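Local coordinates for group 3 allergen SMIPP-S Yv6023A04 (Sarcoptes scabiei type hominis, PDB 3H7O), which is an inactivated paralogue of the chymotrypsin-like (S1) serine proteases, so that the endopeptidase activity assigned to its family is probably lost, at residues A[126-131]-A[178-182]; A[159-164]-A[200-204]; A[175-179]-A[208-212]. The protein carries 3 engineered substitutions. One frame throughout, in Å; residues are numbered along the deposited sequence.

Contact 1. Residues A[126-131]-A[178-182]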
ATOM      1  N   VAL A 126      -0.417   5.083  -8.230  1.00 24.81           N
ATOM      2  CA  VAL A 126      -0.890   4.141  -7.224  1.00 25.81           C
ATOM      3  C   VAL A 126      -1.322   2.864  -7.945  1.00 26.04           C
ATOM      4  O   VAL A 126      -1.913   2.934  -9.017  1.00 25.51           O
ATOM      5  CB  VAL A 126      -2.044   4.748  -6.362  1.00 26.24           C
ATOM      6  CG1 VAL A 126      -3.250   5.141  -7.218  1.00 27.16           C
ATOM      7  CG2 VAL A 126      -2.455   3.798  -5.235  1.00 26.70           C
ATOM      8  N   SER A 127      -0.993   1.706  -7.375  1.00 26.10           N
ATOM      9  CA  SER A 127      -1.427   0.429  -7.945  1.00 26.77           C
ATOM     10  C   SER A 127      -1.936  -0.513  -6.856  1.00 26.69           C
ATOM     11  O   SER A 127      -1.470  -0.473  -5.713  1.00 26.60           O
ATOM     12  CB  SER A 127      -0.297  -0.230  -8.745  1.00 26.58           C
ATOM     13  OG  SER A 127       0.816  -0.512  -7.909  1.00 26.78           O
ATOM     14  N   GLY A 128      -2.897  -1.357  -7.219  1.00 27.15           N
ATOM     15  CA  GLY A 128      -3.516  -2.274  -6.272  1.00 26.18           C
ATOM     16  C   GLY A 128      -4.804  -2.878  -6.795  1.00 27.25           C
ATOM     17  O   GLY A 128      -5.122  -2.762  -7.981  1.00 25.84           O
ATOM     18  N   TYR A 129      -5.562  -3.490  -5.886  1.00 27.71           N
ATOM     19  CA  TYR A 129      -6.618  -4.429  -6.254  1.00 28.64           C
ATOM     20  C   TYR A 129      -8.008  -4.050  -5.758  1.00 28.53           C
ATOM     21  O   TYR A 129      -8.991  -4.680  -6.141  1.00 28.97           O
ATOM     22  CB  TYR A 129      -6.250  -5.832  -5.755  1.00 28.22           C
ATOM     23  CG  TYR A 129      -4.933  -6.333  -6.307  1.00 27.60           C
ATOM     24  CD1 TYR A 129      -4.873  -6.949  -7.555  1.00 26.94           C
ATOM     25  CD2 TYR A 129      -3.745  -6.181  -5.584  1.00 24.65           C
ATOM     26  CE1 TYR A 129      -3.666  -7.408  -8.074  1.00 26.90           C
ATOM     27  CE2 TYR A 129      -2.528  -6.645  -6.092  1.00 24.21           C
ATOM     28  CZ  TYR A 129      -2.501  -7.253  -7.339  1.00 25.77           C
ATOM     29  OH  TYR A 129      -1.316  -7.706  -7.861  1.00 27.78           O
ATOM     30  N   GLY A 130      -8.089  -3.032  -4.903  1.00 29.29           N
ATOM     31  CA  GLY A 130      -9.372  -2.612  -4.337  1.00 30.13           C
ATOM     32  C   GLY A 130      -9.918  -3.625  -3.349  1.00 31.39           C
ATOM     33  O   GLY A 130      -9.162  -4.426  -2.788  1.00 29.81           O
ATOM     34  N   ASP A 131     -11.234  -3.589  -3.143  1.00 33.35           N
ATOM     35  CA  ASP A 131     -11.914  -4.479  -2.202  1.00 35.23           C
ATOM     36  C   ASP A 131     -11.965  -5.912  -2.711  1.00 37.29           C
ATOM     37  O   ASP A 131     -12.262  -6.156  -3.886  1.00 37.09           O
ATOM     38  CB  ASP A 131     -13.338  -3.984  -1.922  1.00 35.37           C
ATOM     39  CG  ASP A 131     -13.371  -2.744  -1.049  1.00 34.54           C
ATOM     40  OD1 ASP A 131     -12.388  -2.494  -0.317  1.00 33.02           O
ATOM     41  OD2 ASP A 131     -14.394  -2.025  -1.086  1.00 35.55           O
ATOM     42  N   LEU A 178     -10.049   5.503  -4.327  1.00 28.58           N
ATOM     43  CA  LEU A 178      -9.536   4.240  -3.804  1.00 29.80           C
ATOM     44  C   LEU A 178     -10.578   3.601  -2.890  1.00 29.86           C
ATOM     45  O   LEU A 178     -11.453   4.290  -2.354  1.00 29.51           O
ATOM     46  CB  LEU A 178      -8.210   4.451  -3.054  1.00 28.78           C
ATOM     47  CG  LEU A 178      -7.053   5.133  -3.799  1.00 31.78           C
ATOM     48  CD1 LEU A 178      -5.837   5.308  -2.892  1.00 30.88           C
ATOM     49  CD2 LEU A 178      -6.663   4.392  -5.067  1.00 33.52           C
ATOM     50  N   GLU A 179     -10.484   2.285  -2.726  1.00 29.18           N
ATOM     51  CA  GLU A 179     -11.380   1.544  -1.839  1.00 29.75           C
ATOM     52  C   GLU A 179     -10.652   1.143  -0.553  1.00 29.15           C
ATOM     53  O   GLU A 179      -9.437   1.308  -0.446  1.00 29.07           O
ATOM     54  CB  GLU A 179     -11.938   0.313  -2.556  1.00 29.74           C
ATOM     55  CG  GLU A 179     -12.976   0.638  -3.629  1.00 32.20           C
ATOM     56  CD  GLU A 179     -13.383  -0.570  -4.465  1.00 34.76           C
ATOM     57  OE1 GLU A 179     -12.831  -1.675  -4.269  1.00 35.60           O
ATOM     58  OE2 GLU A 179     -14.263  -0.407  -5.333  1.00 36.72           O
ATOM     59  N   SER A 180     -11.392   0.614   0.419  1.00 29.55           N
ATOM     60  CA  SER A 180     -10.794   0.207   1.692  1.00 30.02           C
ATOM     61  C   SER A 180      -9.672  -0.819   1.502  1.00 29.06           C
ATOM     62  O   SER A 180      -8.677  -0.784   2.217  1.00 29.27           O
ATOM     63  CB  SER A 180     -11.856  -0.323   2.656  1.00 30.02           C
ATOM     64  OG  SER A 180     -12.368  -1.561   2.205  1.00 34.32           O
ATOM     65  N   GLY A 181      -9.838  -1.713   0.528  1.00 28.53           N
ATOM     66  CA  GLY A 181      -8.812  -2.698   0.168  1.00 28.23           C
ATOM     67  C   GLY A 181      -7.565  -2.109  -0.475  1.00 28.87           C
ATOM     68  O   GLY A 181      -6.559  -2.808  -0.648  1.00 29.41           O
ATOM     69  N   ASP A 182      -7.621  -0.824  -0.827  1.00 28.05           N
ATOM     70  CA  ASP A 182      -6.471  -0.130  -1.401  1.00 28.16           C
ATOM     71  C   ASP A 182      -5.517   0.452  -0.353  1.00 28.23           C
ATOM     72  O   ASP A 182      -4.490   1.031  -0.702  1.00 27.86           O
ATOM     73  CB  ASP A 182      -6.921   0.959  -2.381  1.00 27.74           C
ATOM     74  CG  ASP A 182      -7.422   0.389  -3.693  1.00 29.85           C
ATOM     75  OD1 ASP A 182      -6.666  -0.370  -4.340  1.00 30.35           O
ATOM     76  OD2 ASP A 182      -8.568   0.702  -4.080  1.00 27.08           O
TER
HETATM   77  O   HOH W   1      -4.666  -3.730  -3.079  1.00 30.16           O
HETATM   78  O   HOH W   2      -6.640  -5.174  -1.831  1.00 40.13           O
HETATM   79  O   HOH W   3     -14.219   0.372  -0.025  1.00 33.03           O
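D131 and the turn at 179-182 exchange most of the hydrogen bonds of this contact. The carboxylate oxygen D131 OD1 takes two donors: S180 OG at 2.7 Å, on the syn side and 30° out of the carboxylate plane, and the backbone N of G181 at 2.8 Å, nearly end-on to the C-O bond. S180 OG reaches it by standing between its own backbone N and carbonyl carbon (chi1 69°). In return, D131 N points almost straight (170°) at E179 OE1, 2.7 Å away, at the end of an extended glutamate chain. The two acid side chains cross at a slant, D131 OD2 to E179 OE1 3.6 Å; the N-H groups of D131 and G181, S180 OG and a water bridging S180 N to D131 OD2 probably ease the repulsion.

D182 supplies a third carboxylate. Its OD1 is met by G130 N at 3.1 Å from above the plane, a bent bond, while OD2 takes E179 N through its anti lone pair; backbone D182 N to E179 O closes the turn. In the chymotrypsin-like fold this turn precedes the position of the catalytic serine, and its aspartate normally pairs with the N terminus freed on activation; here a like charge, D185, approaches D182 OD1, and a glycerol bonds OD2. In active relatives the glycine N-H of this turn helps form the oxyanion hole; that of G181 is spent on D131 OD1, consistent with a hole not formed as in them.

One water accepts from Y129 N and lies within bonding distance of G181 O, another of both G130 O and G181 O. G181 CA leans on G130 O, a CA-H...O contact of 3.4 Å. At strand 123-128 the V126 and L178 side chains run past each other in opposite directions, CG1 4.1 Å from CD2, and both touch F211.

Contact 2. Residues A[159-164]-A[200-204]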
ATOM      1  N   TYR A 159     -10.499  17.177   5.165  1.00 26.23           N
ATOM      2  CA  TYR A 159     -10.705  16.045   6.066  1.00 26.81           C
ATOM      3  C   TYR A 159     -11.319  16.445   7.408  1.00 27.05           C
ATOM      4  O   TYR A 159     -11.734  15.582   8.186  1.00 26.32           O
ATOM      5  CB  TYR A 159      -9.406  15.258   6.256  1.00 26.39           C
ATOM      6  CG  TYR A 159      -9.247  14.149   5.243  1.00 26.61           C
ATOM      7  CD1 TYR A 159      -8.822  14.418   3.938  1.00 24.71           C
ATOM      8  CD2 TYR A 159      -9.536  12.829   5.585  1.00 26.83           C
ATOM      9  CE1 TYR A 159      -8.686  13.392   2.997  1.00 25.39           C
ATOM     10  CE2 TYR A 159      -9.396  11.798   4.658  1.00 29.91           C
ATOM     11  CZ  TYR A 159      -8.975  12.082   3.369  1.00 26.64           C
ATOM     12  OH  TYR A 159      -8.838  11.048   2.460  1.00 28.26           O
ATOM     13  N   GLY A 160     -11.376  17.751   7.661  1.00 28.79           N
ATOM     14  CA  GLY A 160     -12.080  18.313   8.815  1.00 29.35           C
ATOM     15  C   GLY A 160     -11.630  17.772  10.161  1.00 29.48           C
ATOM     16  O   GLY A 160     -10.475  17.946  10.540  1.00 29.67           O
ATOM     17  N   PRO A 161     -12.543  17.102  10.889  1.00 29.80           N
ATOM     18  CA  PRO A 161     -12.247  16.586  12.231  1.00 29.16           C
ATOM     19  C   PRO A 161     -11.336  15.356  12.248  1.00 28.19           C
ATOM     20  O   PRO A 161     -10.917  14.929  13.322  1.00 27.87           O
ATOM     21  CB  PRO A 161     -13.632  16.224  12.776  1.00 29.54           C
ATOM     22  CG  PRO A 161     -14.436  15.911  11.567  1.00 30.85           C
ATOM     23  CD  PRO A 161     -13.945  16.855  10.504  1.00 30.13           C
ATOM     24  N   ILE A 162     -11.048  14.792  11.074  1.00 26.92           N
ATOM     25  CA  ILE A 162     -10.168  13.628  10.955  1.00 26.42           C
ATOM     26  C   ILE A 162      -8.705  14.068  11.001  1.00 25.48           C
ATOM     27  O   ILE A 162      -8.243  14.822  10.136  1.00 24.51           O
ATOM     28  CB  ILE A 162     -10.449  12.812   9.659  1.00 26.38           C
ATOM     29  CG1 ILE A 162     -11.824  12.132   9.743  1.00 28.39           C
ATOM     30  CG2 ILE A 162      -9.337  11.784   9.403  1.00 27.86           C
ATOM     31  CD1 ILE A 162     -12.282  11.456   8.454  1.00 28.78           C
ATOM     32  N   PHE A 163      -7.983  13.594  12.014  1.00 24.88           N
ATOM     33  CA  PHE A 163      -6.574  13.946  12.166  1.00 24.17           C
ATOM     34  C   PHE A 163      -5.714  13.318  11.077  1.00 23.46           C
ATOM     35  O   PHE A 163      -5.792  12.110  10.816  1.00 23.77           O
ATOM     36  CB  PHE A 163      -6.033  13.557  13.551  1.00 23.65           C
ATOM     37  CG  PHE A 163      -4.552  13.799  13.708  1.00 23.66           C
ATOM     38  CD1 PHE A 163      -4.072  15.063  14.040  1.00 25.70           C
ATOM     39  CD2 PHE A 163      -3.639  12.767  13.509  1.00 23.92           C
ATOM     40  CE1 PHE A 163      -2.702  15.298  14.175  1.00 23.17           C
ATOM     41  CE2 PHE A 163      -2.266  12.992  13.642  1.00 26.02           C
ATOM     42  CZ  PHE A 163      -1.801  14.264  13.976  1.00 20.07           C
ATOM     43  N   LEU A 164      -4.890  14.153  10.453  1.00 22.41           N
ATOM     44  CA  LEU A 164      -3.850  13.682   9.541  1.00 22.21           C
ATOM     45  C   LEU A 164      -2.504  14.153  10.066  1.00 22.36           C
ATOM     46  O   LEU A 164      -2.340  15.326  10.388  1.00 22.44           O
ATOM     47  CB  LEU A 164      -4.068  14.224   8.127  1.00 22.14           C
ATOM     48  CG  LEU A 164      -5.327  13.822   7.354  1.00 23.86           C
ATOM     49  CD1 LEU A 164      -5.357  14.566   6.036  1.00 22.52           C
ATOM     50  CD2 LEU A 164      -5.367  12.325   7.117  1.00 21.86           C
ATOM     51  N   PHE A 200      -9.301   6.221   5.033  1.00 30.67           N
ATOM     52  CA  PHE A 200     -10.168   6.657   6.118  1.00 29.66           C
ATOM     53  C   PHE A 200     -11.629   6.450   5.721  1.00 30.63           C
ATOM     54  O   PHE A 200     -12.162   7.205   4.906  1.00 30.09           O
ATOM     55  CB  PHE A 200      -9.903   8.126   6.460  1.00 29.06           C
ATOM     56  CG  PHE A 200      -8.552   8.371   7.061  1.00 27.36           C
ATOM     57  CD1 PHE A 200      -8.384   8.389   8.444  1.00 26.80           C
ATOM     58  CD2 PHE A 200      -7.439   8.573   6.246  1.00 26.92           C
ATOM     59  CE1 PHE A 200      -7.132   8.609   9.007  1.00 27.75           C
ATOM     60  CE2 PHE A 200      -6.184   8.790   6.798  1.00 28.13           C
ATOM     61  CZ  PHE A 200      -6.030   8.810   8.182  1.00 29.05           C
ATOM     62  N   PRO A 201     -12.277   5.414   6.287  1.00 31.53           N
ATOM     63  CA  PRO A 201     -13.670   5.075   5.963  1.00 32.06           C
ATOM     64  C   PRO A 201     -14.664   6.220   6.191  1.00 32.09           C
ATOM     65  O   PRO A 201     -15.669   6.311   5.484  1.00 31.91           O
ATOM     66  CB  PRO A 201     -13.979   3.902   6.907  1.00 32.32           C
ATOM     67  CG  PRO A 201     -12.898   3.932   7.950  1.00 32.98           C
ATOM     68  CD  PRO A 201     -11.696   4.456   7.243  1.00 31.99           C
ATOM     69  N   LYS A 202     -14.380   7.085   7.162  1.00 31.38           N
ATOM     70  CA  LYS A 202     -15.302   8.166   7.517  1.00 31.81           C
ATOM     71  C   LYS A 202     -15.013   9.485   6.793  1.00 30.91           C
ATOM     72  O   LYS A 202     -15.607  10.516   7.114  1.00 30.32           O
ATOM     73  CB  LYS A 202     -15.326   8.367   9.036  1.00 32.48           C
ATOM     74  CG  LYS A 202     -15.984   7.217   9.782  1.00 36.75           C
ATOM     75  CD  LYS A 202     -15.813   7.336  11.288  1.00 40.01           C
ATOM     76  CE  LYS A 202     -16.369   6.103  12.000  1.00 42.50           C
ATOM     77  NZ  LYS A 202     -15.655   4.844  11.616  1.00 41.46           N
ATOM     78  N   ARG A 203     -14.120   9.441   5.805  1.00 30.18           N
ATOM     79  CA  ARG A 203     -13.727  10.634   5.052  1.00 29.90           C
ATOM     80  C   ARG A 203     -14.913  11.299   4.344  1.00 29.03           C
ATOM     81  O   ARG A 203     -15.894  10.625   4.010  1.00 29.04           O
ATOM     82  CB  ARG A 203     -12.624  10.295   4.048  1.00 30.06           C
ATOM     83  CG  ARG A 203     -13.102   9.603   2.784  1.00 33.05           C
ATOM     84  CD  ARG A 203     -11.923   9.104   1.991  1.00 36.86           C
ATOM     85  NE  ARG A 203     -12.210   9.024   0.563  1.00 36.49           N
ATOM     86  CZ  ARG A 203     -11.433   8.405  -0.321  1.00 37.55           C
ATOM     87  NH1 ARG A 203     -10.322   7.794   0.073  1.00 34.71           N
ATOM     88  NH2 ARG A 203     -11.776   8.392  -1.599  1.00 37.57           N
ATOM     89  N   PRO A 204     -14.832  12.624   4.122  1.00 28.45           N
ATOM     90  CA  PRO A 204     -15.955  13.305   3.493  1.00 28.42           C
ATOM     91  C   PRO A 204     -16.035  12.995   2.007  1.00 27.64           C
ATOM     92  O   PRO A 204     -15.045  12.593   1.400  1.00 28.28           O
ATOM     93  CB  PRO A 204     -15.635  14.794   3.696  1.00 27.88           C
ATOM     94  CG  PRO A 204     -14.497  14.839   4.650  1.00 29.32           C
ATOM     95  CD  PRO A 204     -13.754  13.566   4.459  1.00 28.76           C
TER
HETATM   96  O   HOH W   4      -8.826   8.240   2.827  1.00 30.97           O
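Y159 and R203 bring two tight turns side by side, a type II' turn from Y159 to I162 and a type I turn from F200 to R203, with CA atoms 6.3 Å apart at the nearest pair. Segment 200-204 follows strand 192-197, in the loop that borders the S1 pocket in chymotrypsin-like proteases, and packs on the loop after helix 152-159. Y159 presents its edge to the face of F200 in an offset edge-to-face stack, centroids 5.9 Å apart and planes at 73°. P204 CD lies over one face of the tyrosine ring, and R203 CB comes to 3.6 Å from Y159 CE2. Around F200, I162 CG2 approaches CD1 at 3.7 Å and L164 CD2 approaches CE2 at 3.6 Å. I162 sends CG2 anti to its backbone N, towards F200, while CD1 reaches on to K202 O. The polar ends converge on one water, which donates to Y159 OH and accepts from F200 N and R203 NH1. The direct contacts between the loops are apolar and aromatic; polarity enters through the shared water and through partners outside, P208 O for Y159 OH and, in a salt bridge with R203, E209, the first residue of strand 209-213.

Contact 3. Residues A[175-179]-A[208-212]. With SO4 (sulfate ion), chain C; SO4 (sulfate ion), chain D.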
ATOM      1  N   GLY A 175     -12.960  11.598 -10.764  1.00 33.20           N
ATOM      2  CA  GLY A 175     -13.621  10.350 -11.149  1.00 33.67           C
ATOM      3  C   GLY A 175     -12.936   9.076 -10.685  1.00 34.04           C
ATOM      4  O   GLY A 175     -13.336   7.979 -11.075  1.00 34.18           O
ATOM      5  N   VAL A 176     -11.894   9.214  -9.864  1.00 34.11           N
ATOM      6  CA  VAL A 176     -11.176   8.064  -9.318  1.00 34.07           C
ATOM      7  C   VAL A 176     -11.167   8.141  -7.794  1.00 33.15           C
ATOM      8  O   VAL A 176     -10.823   9.176  -7.222  1.00 33.12           O
ATOM      9  CB  VAL A 176      -9.713   7.975  -9.856  1.00 35.04           C
ATOM     10  CG1 VAL A 176      -8.944   6.841  -9.178  1.00 34.80           C
ATOM     11  CG2 VAL A 176      -9.695   7.792 -11.373  1.00 36.55           C
ATOM     12  N   SER A 177     -11.562   7.046  -7.148  1.00 32.11           N
ATOM     13  CA  SER A 177     -11.461   6.913  -5.695  1.00 30.76           C
ATOM     14  C   SER A 177     -10.906   5.545  -5.343  1.00 30.43           C
ATOM     15  O   SER A 177     -11.258   4.548  -5.977  1.00 30.34           O
ATOM     16  CB  SER A 177     -12.824   7.075  -5.023  1.00 30.62           C
ATOM     17  OG  SER A 177     -13.461   8.270  -5.418  1.00 31.42           O
ATOM     18  N   LEU A 178     -10.049   5.503  -4.327  1.00 28.58           N
ATOM     19  CA  LEU A 178      -9.536   4.240  -3.804  1.00 29.80           C
ATOM     20  C   LEU A 178     -10.578   3.601  -2.890  1.00 29.86           C
ATOM     21  O   LEU A 178     -11.453   4.290  -2.354  1.00 29.51           O
ATOM     22  CB  LEU A 178      -8.210   4.451  -3.054  1.00 28.78           C
ATOM     23  CG  LEU A 178      -7.053   5.133  -3.799  1.00 31.78           C
ATOM     24  CD1 LEU A 178      -5.837   5.308  -2.892  1.00 30.88           C
ATOM     25  CD2 LEU A 178      -6.663   4.392  -5.067  1.00 33.52           C
ATOM     26  N   GLU A 179     -10.484   2.285  -2.726  1.00 29.18           N
ATOM     27  CA  GLU A 179     -11.380   1.544  -1.839  1.00 29.75           C
ATOM     28  C   GLU A 179     -10.652   1.143  -0.553  1.00 29.15           C
ATOM     29  O   GLU A 179      -9.437   1.308  -0.446  1.00 29.07           O
ATOM     30  CB  GLU A 179     -11.938   0.313  -2.556  1.00 29.74           C
ATOM     31  CG  GLU A 179     -12.976   0.638  -3.629  1.00 32.20           C
ATOM     32  CD  GLU A 179     -13.383  -0.570  -4.465  1.00 34.76           C
ATOM     33  OE1 GLU A 179     -12.831  -1.675  -4.269  1.00 35.60           O
ATOM     34  OE2 GLU A 179     -14.263  -0.407  -5.333  1.00 36.72           O
ATOM     35  N   PRO A 208      -9.609  14.160  -1.088  1.00 25.98           N
ATOM     36  CA  PRO A 208      -8.453  13.589  -1.777  1.00 25.87           C
ATOM     37  C   PRO A 208      -8.021  12.289  -1.107  1.00 25.28           C
ATOM     38  O   PRO A 208      -8.414  12.016   0.029  1.00 24.00           O
ATOM     39  CB  PRO A 208      -7.357  14.647  -1.585  1.00 25.64           C
ATOM     40  CG  PRO A 208      -8.052  15.878  -1.081  1.00 26.70           C
ATOM     41  CD  PRO A 208      -9.260  15.394  -0.359  1.00 26.41           C
ATOM     42  N   GLU A 209      -7.232  11.493  -1.818  1.00 24.81           N
ATOM     43  CA  GLU A 209      -6.627  10.303  -1.237  1.00 25.03           C
ATOM     44  C   GLU A 209      -5.450  10.712  -0.356  1.00 25.56           C
ATOM     45  O   GLU A 209      -4.772  11.703  -0.638  1.00 24.90           O
ATOM     46  CB  GLU A 209      -6.177   9.330  -2.334  1.00 25.33           C
ATOM     47  CG  GLU A 209      -7.292   8.878  -3.293  1.00 24.62           C
ATOM     48  CD  GLU A 209      -8.421   8.100  -2.610  1.00 27.53           C
ATOM     49  OE1 GLU A 209      -8.191   7.489  -1.542  1.00 25.75           O
ATOM     50  OE2 GLU A 209      -9.545   8.083  -3.159  1.00 27.02           O
ATOM     51  N   VAL A 210      -5.222   9.955   0.715  1.00 24.95           N
ATOM     52  CA  VAL A 210      -4.111  10.224   1.626  1.00 25.77           C
ATOM     53  C   VAL A 210      -3.105   9.085   1.578  1.00 25.63           C
ATOM     54  O   VAL A 210      -3.481   7.909   1.524  1.00 25.34           O
ATOM     55  CB  VAL A 210      -4.593  10.460   3.084  1.00 25.16           C
ATOM     56  CG1 VAL A 210      -3.401  10.710   4.034  1.00 27.24           C
ATOM     57  CG2 VAL A 210      -5.544  11.642   3.136  1.00 26.02           C
ATOM     58  N   PHE A 211      -1.829   9.452   1.594  1.00 26.13           N
ATOM     59  CA  PHE A 211      -0.732   8.500   1.498  1.00 26.36           C
ATOM     60  C   PHE A 211       0.267   8.775   2.596  1.00 27.22           C
ATOM     61  O   PHE A 211       0.644   9.922   2.819  1.00 26.85           O
ATOM     62  CB  PHE A 211      -0.040   8.627   0.139  1.00 27.24           C
ATOM     63  CG  PHE A 211      -0.951   8.368  -1.025  1.00 26.91           C
ATOM     64  CD1 PHE A 211      -1.095   7.084  -1.533  1.00 30.30           C
ATOM     65  CD2 PHE A 211      -1.688   9.405  -1.595  1.00 28.39           C
ATOM     66  CE1 PHE A 211      -1.958   6.830  -2.603  1.00 27.83           C
ATOM     67  CE2 PHE A 211      -2.552   9.165  -2.662  1.00 25.96           C
ATOM     68  CZ  PHE A 211      -2.682   7.873  -3.167  1.00 29.38           C
ATOM     69  N   THR A 212       0.687   7.722   3.286  1.00 26.88           N
ATOM     70  CA  THR A 212       1.783   7.823   4.235  1.00 27.05           C
ATOM     71  C   THR A 212       3.053   8.098   3.438  1.00 27.25           C
ATOM     72  O   THR A 212       3.366   7.381   2.485  1.00 26.85           O
ATOM     73  CB  THR A 212       1.934   6.531   5.061  1.00 26.28           C
ATOM     74  OG1 THR A 212       0.742   6.316   5.823  1.00 28.02           O
ATOM     75  CG2 THR A 212       3.123   6.632   6.014  1.00 27.60           C
TER
HETATM   76  S   SO4 C   1     -14.706  13.892  -8.281  1.00 69.97           S
HETATM   77  O1  SO4 C   1     -15.130  13.916  -6.884  1.00 69.39           O
HETATM   78  O2  SO4 C   1     -14.627  12.510  -8.745  1.00 68.72           O
HETATM   79  O3  SO4 C   1     -13.393  14.523  -8.402  1.00 70.39           O
HETATM   80  O4  SO4 C   1     -15.674  14.621  -9.096  1.00 70.22           O
HETATM   81  S   SO4 D 230     -16.575   9.970  -3.064  1.00 63.62           S
HETATM   82  O1  SO4 D 230     -16.478  10.726  -4.308  1.00 64.19           O
HETATM   83  O2  SO4 D 230     -15.828   8.722  -3.189  1.00 63.53           O
HETATM   84  O3  SO4 D 230     -17.976   9.676  -2.772  1.00 64.35           O
HETATM   85  O4  SO4 D 230     -16.016  10.770  -1.983  1.00 63.85           O
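L178 and E209 meet where two of the walls lie that in active chymotrypsin-like relatives line the S1 specificity pocket: the loop ahead of the catalytic-serine position faces strand 209-213. E209 OE2 accepts the backbone N-H of L178 at 2.9 Å, nearly straight at 168°, but the donor stands well above the carboxylate plane, 63° out of it. A bend in the glutamate chain (chi2 -63°) turns the carboxylate back so that its flat group lies against leucine carbons, E209 OE1 3.4 Å from L178 CB and E209 CD 3.5 Å from L178 CG. Farther out, L178 CD1 touches F211 CZ at 4.1 Å, so the leucine lies across both E209 and F211, side chains on the same side of the strand. E209 OE1 is paired with R203, which probably keeps the carboxylate ionised. Trypsin has a glycine at the place of E209; here the side chain reaches across to L178 N and so probably occupies space where an S1 side chain would bind.

At the solvent side, G175 N bonds O2 of one sulfate at 2.8 Å. S177 OG bonds O2 of the other at 3.3 Å; both ions probably come from the crystallisation liquor.

Strand 209-213 runs between strands 168-172 and 192-197, bonded to A171 and F169 on one flank and to A198 and V196 on the other. E209 and F211 also pack on L147 of strand 143-150, whereas V210 turns the other way, onto Y159 of helix 152-159.

How the contacts relate
Running from the N terminus, 126-131 takes in the end of strand 123-128 and the loop after it, and contact 1 closes the long loop from there to 178-182, taking in helix 152-159 and strands 143-150 and 168-172. Contact 2 starts inside that loop, at 159-164, and ends beyond it at 200-204, so the two cross. Contact 3 begins on the same turn region where contact 1 ends, sharing L178 and E179, and runs to 208-212, crossing contact 2 in turn. V126 against F211 joins contacts 1 and 3 by packing. Y159 and R203 of contact 2 reach P208 and E209 of contact 3, joining the two turns to the start of strand 209-213.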